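Local coordinates for bifunctional GH43-CE protein (Bacteroides eggerthii, PDB 6MLY) that probably acts on arabinoxylan-derived sugars through a family 43 glycosidase domain, perhaps as a beta-xylosidase, and carries a carbohydrate esterase domain on the same chain, at residues Thr81-Arg93 and Gly357-Ile369. Residues are numbered along the deposited sequence; the frame is centred on the assembly and turned at random.
Sequences TMNLDDGKNTYGR and GRMETSFTQAKNI
Arg358 reaches across to Leu84 and Asp85 with its guanidinium, and the way it does so illustrates how two domains can be joined by side chains that grip backbone carbonyls. Arg358 NH2 donates to Leu84 O at 2.7 Å, while NH1 adds a weak second bond to the same oxygen. Arg358 NH2 also forms a salt bridge with Asp85 OD1, again 2.7 Å away; OD1 lies at the guanidinium edge although the carboxylate plane is turned 76° from it. Glu360, pairing with Arg358 NH1 through the syn lone pair of OE2, extends this into a three-residue charge network. CD of Lys367 lies against one guanidinium face, offset toward its rim. Bent at its last two torsions, the lysine chain then brings Lys367 NZ to Asn83 O (2.6 Å), in the short helix 80-83. Leu84 points at the 357-369 loop, with CD1 meeting Ala366 O and CD2 near Thr364 O and Gln365 NE2. The bend of the Gln365 chain at chi2 (-57°) carries its NE2 to Lys88 O, 3.1 Å away; the bond is nearly straight (169°) but arrives from above the carbonyl plane. Tyr91 OH gives a 2.6 Å bond to Thr364 O, in the carbonyl plane and on a lone pair, while its ring stacks with His483. Four backbone carbonyls of the two segments thus accept from side chains, which implies that this junction between the family 43 and concanavalin A-like domains probably rests on the backbone path presenting those oxygens as well as on the Asp85-Arg358-Glu360 charges.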
# COMPACT_ATOMS: atom_id res chain seq x y z
N THR A 81 16.66 13.60 -19.78
CA THR A 81 16.54 13.17 -18.38
C THR A 81 15.24 13.71 -17.76
O THR A 81 14.54 12.98 -17.06
CB THR A 81 17.77 13.59 -17.55
OG1 THR A 81 18.26 14.82 -18.09
CG2 THR A 81 18.87 12.56 -17.57
N MET A 82 14.93 14.98 -18.05
CA MET A 82 13.76 15.68 -17.49
C MET A 82 12.50 15.38 -18.31
O MET A 82 11.38 15.45 -17.78
CB MET A 82 14.00 17.19 -17.46
CG MET A 82 12.96 17.99 -16.67
SD MET A 82 13.23 17.99 -14.87
CE MET A 82 12.25 16.56 -14.39
N ASN A 83 12.67 15.02 -19.60
CA ASN A 83 11.56 14.76 -20.54
C ASN A 83 11.20 13.27 -20.64
O ASN A 83 10.34 12.92 -21.44
CB ASN A 83 11.89 15.26 -21.95
CG ASN A 83 11.80 16.76 -22.11
OD1 ASN A 83 11.12 17.44 -21.35
ND2 ASN A 83 12.48 17.29 -23.11
N LEU A 84 11.84 12.40 -19.85
CA LEU A 84 11.68 10.93 -19.94
C LEU A 84 11.85 10.46 -21.39
O LEU A 84 11.01 9.73 -21.91
CB LEU A 84 10.30 10.51 -19.40
CG LEU A 84 10.08 10.65 -17.89
CD1 LEU A 84 8.64 10.34 -17.53
CD2 LEU A 84 11.03 9.76 -17.10
N ASP A 85 12.93 10.90 -22.03
CA ASP A 85 13.26 10.49 -23.40
C ASP A 85 14.46 9.54 -23.37
O ASP A 85 15.28 9.60 -22.45
CB ASP A 85 13.53 11.70 -24.30
CG ASP A 85 12.31 12.53 -24.67
OD1 ASP A 85 11.21 12.20 -24.20
OD2 ASP A 85 12.48 13.50 -25.45
N ASP A 86 14.52 8.65 -24.37
CA ASP A 86 15.67 7.76 -24.64
C ASP A 86 15.94 6.87 -23.42
O ASP A 86 17.10 6.58 -23.12
CB ASP A 86 16.93 8.57 -25.00
CG ASP A 86 16.70 9.71 -25.97
OD1 ASP A 86 16.00 9.50 -26.98
OD2 ASP A 86 17.21 10.82 -25.71
N GLY A 87 14.88 6.44 -22.73
CA GLY A 87 15.03 5.69 -21.48
C GLY A 87 16.02 6.36 -20.55
O GLY A 87 17.09 5.81 -20.25
N LYS A 88 15.69 7.58 -20.13
CA LYS A 88 16.41 8.34 -19.12
C LYS A 88 15.40 8.99 -18.18
O LYS A 88 14.27 9.27 -18.58
CB LYS A 88 17.29 9.42 -19.76
CG LYS A 88 18.45 8.91 -20.61
CD LYS A 88 19.07 9.98 -21.48
CE LYS A 88 20.20 9.48 -22.35
NZ LYS A 88 20.66 10.52 -23.30
N ASN A 89 15.83 9.24 -16.94
CA ASN A 89 14.98 9.83 -15.91
C ASN A 89 15.84 10.75 -15.04
O ASN A 89 17.04 10.89 -15.27
CB ASN A 89 14.29 8.75 -15.07
CG ASN A 89 15.25 7.69 -14.57
OD1 ASN A 89 15.56 6.74 -15.29
ND2 ASN A 89 15.74 7.86 -13.36
N THR A 90 15.20 11.38 -14.05
CA THR A 90 15.89 12.11 -13.00
C THR A 90 15.09 11.96 -11.70
O THR A 90 15.02 12.88 -10.89
CB THR A 90 16.17 13.56 -13.44
OG1 THR A 90 17.18 14.11 -12.60
CG2 THR A 90 14.94 14.45 -13.42
N TYR A 91 14.51 10.77 -11.51
CA TYR A 91 13.84 10.43 -10.27
C TYR A 91 14.80 10.66 -9.10
O TYR A 91 15.99 10.35 -9.20
CB TYR A 91 13.36 8.97 -10.27
CG TYR A 91 12.16 8.66 -11.13
CD1 TYR A 91 10.88 9.01 -10.73
CD2 TYR A 91 12.30 7.97 -12.33
CE1 TYR A 91 9.78 8.70 -11.52
CE2 TYR A 91 11.21 7.65 -13.12
CZ TYR A 91 9.94 8.02 -12.71
OH TYR A 91 8.86 7.71 -13.48
N GLY A 92 14.28 11.25 -8.01
CA GLY A 92 15.06 11.51 -6.81
C GLY A 92 15.82 12.83 -6.87
O GLY A 92 16.14 13.39 -5.83
N ARG A 93 16.09 13.32 -8.09
CA ARG A 93 16.92 14.51 -8.30
C ARG A 93 16.00 15.72 -8.54
O ARG A 93 15.19 16.04 -7.68
CB ARG A 93 17.93 14.21 -9.42
CG ARG A 93 19.00 13.19 -9.03
CD ARG A 93 19.69 12.63 -10.26
NE ARG A 93 21.03 12.12 -9.98
CZ ARG A 93 21.61 11.12 -10.64
NH1 ARG A 93 20.91 10.38 -11.49
NH2 ARG A 93 22.89 10.86 -10.45
N GLY A 357 1.22 8.60 -26.79
CA GLY A 357 2.14 9.15 -27.80
C GLY A 357 3.28 8.21 -28.19
O GLY A 357 3.88 8.39 -29.25
N ARG A 358 3.58 7.22 -27.34
CA ARG A 358 4.82 6.45 -27.42
C ARG A 358 4.61 5.06 -26.79
O ARG A 358 3.85 4.93 -25.82
CB ARG A 358 5.92 7.24 -26.71
CG ARG A 358 7.30 6.60 -26.73
CD ARG A 358 8.08 6.84 -25.45
NE ARG A 358 8.64 8.18 -25.35
CZ ARG A 358 9.09 8.75 -24.23
NH1 ARG A 358 8.87 8.17 -23.06
NH2 ARG A 358 9.76 9.88 -24.29
N MET A 359 5.27 4.05 -27.36
CA MET A 359 5.27 2.67 -26.82
C MET A 359 6.35 2.57 -25.73
O MET A 359 7.49 2.99 -25.95
CB MET A 359 5.59 1.65 -27.92
CG MET A 359 4.62 1.69 -29.09
SD MET A 359 5.26 0.83 -30.55
CE MET A 359 5.47 -0.83 -29.92
N GLU A 360 5.98 2.01 -24.58
CA GLU A 360 6.86 1.96 -23.41
C GLU A 360 7.23 0.50 -23.09
O GLU A 360 6.49 -0.43 -23.44
CB GLU A 360 6.18 2.63 -22.22
CG GLU A 360 5.72 4.05 -22.49
CD GLU A 360 6.81 5.13 -22.55
OE1 GLU A 360 8.01 4.78 -22.49
OE2 GLU A 360 6.44 6.32 -22.66
N THR A 361 8.39 0.32 -22.45
CA THR A 361 8.84 -0.97 -21.89
C THR A 361 8.78 -0.93 -20.36
O THR A 361 8.91 -1.96 -19.71
CB THR A 361 10.28 -1.29 -22.30
OG1 THR A 361 10.56 -0.69 -23.56
CG2 THR A 361 10.55 -2.78 -22.36
N SER A 362 8.61 0.27 -19.81
CA SER A 362 8.64 0.54 -18.38
C SER A 362 7.48 1.47 -18.02
O SER A 362 7.16 2.39 -18.79
CB SER A 362 9.97 1.13 -17.97
OG SER A 362 10.00 1.44 -16.58
N PHE A 363 6.85 1.22 -16.87
CA PHE A 363 5.83 2.11 -16.33
C PHE A 363 6.45 3.47 -15.97
O PHE A 363 5.81 4.51 -16.18
CB PHE A 363 5.15 1.46 -15.12
CG PHE A 363 4.04 2.28 -14.49
CD1 PHE A 363 3.14 2.98 -15.28
CD2 PHE A 363 3.89 2.33 -13.12
CE1 PHE A 363 2.12 3.71 -14.70
CE2 PHE A 363 2.87 3.07 -12.54
CZ PHE A 363 1.98 3.76 -13.34
N THR A 364 7.69 3.47 -15.47
CA THR A 364 8.32 4.68 -14.92
C THR A 364 8.95 5.54 -16.03
O THR A 364 9.43 6.65 -15.76
CB THR A 364 9.35 4.35 -13.82
OG1 THR A 364 10.54 3.85 -14.43
CG2 THR A 364 8.81 3.36 -12.81
N GLN A 365 8.94 5.03 -17.27
CA GLN A 365 9.35 5.80 -18.45
C GLN A 365 8.11 6.30 -19.22
O GLN A 365 8.25 6.85 -20.32
CB GLN A 365 10.27 4.97 -19.35
CG GLN A 365 11.57 4.55 -18.69
CD GLN A 365 12.38 5.72 -18.18
OE1 GLN A 365 12.70 5.80 -17.00
NE2 GLN A 365 12.71 6.65 -19.07
N ALA A 366 6.91 6.13 -18.64
CA ALA A 366 5.67 6.62 -19.25
C ALA A 366 5.51 8.12 -18.97
O ALA A 366 5.89 8.62 -17.89
CB ALA A 366 4.49 5.83 -18.75
N LYS A 367 4.93 8.82 -19.95
CA LYS A 367 4.65 10.24 -19.85
C LYS A 367 3.19 10.43 -19.42
O LYS A 367 2.37 9.53 -19.55
CB LYS A 367 4.92 10.92 -21.20
CG LYS A 367 6.36 10.86 -21.67
CD LYS A 367 6.62 11.61 -22.96
CE LYS A 367 6.66 13.11 -22.79
NZ LYS A 367 7.90 13.56 -22.13
N ASN A 368 2.91 11.62 -18.89
CA ASN A 368 1.57 12.10 -18.56
C ASN A 368 0.94 11.22 -17.47
O ASN A 368 -0.26 10.96 -17.48
CB ASN A 368 0.70 12.21 -19.82
CG ASN A 368 1.26 13.21 -20.82
OD1 ASN A 368 2.45 13.19 -21.11
ND2 ASN A 368 0.42 14.09 -21.33
N ILE A 369 1.77 10.80 -16.51
CA ILE A 369 1.29 10.25 -15.25
C ILE A 369 0.98 11.43 -14.32
O ILE A 369 1.88 12.20 -13.97
CB ILE A 369 2.31 9.26 -14.64
CG1 ILE A 369 2.62 8.10 -15.60
CG2 ILE A 369 1.84 8.75 -13.29
CD1 ILE A 369 3.61 7.10 -15.05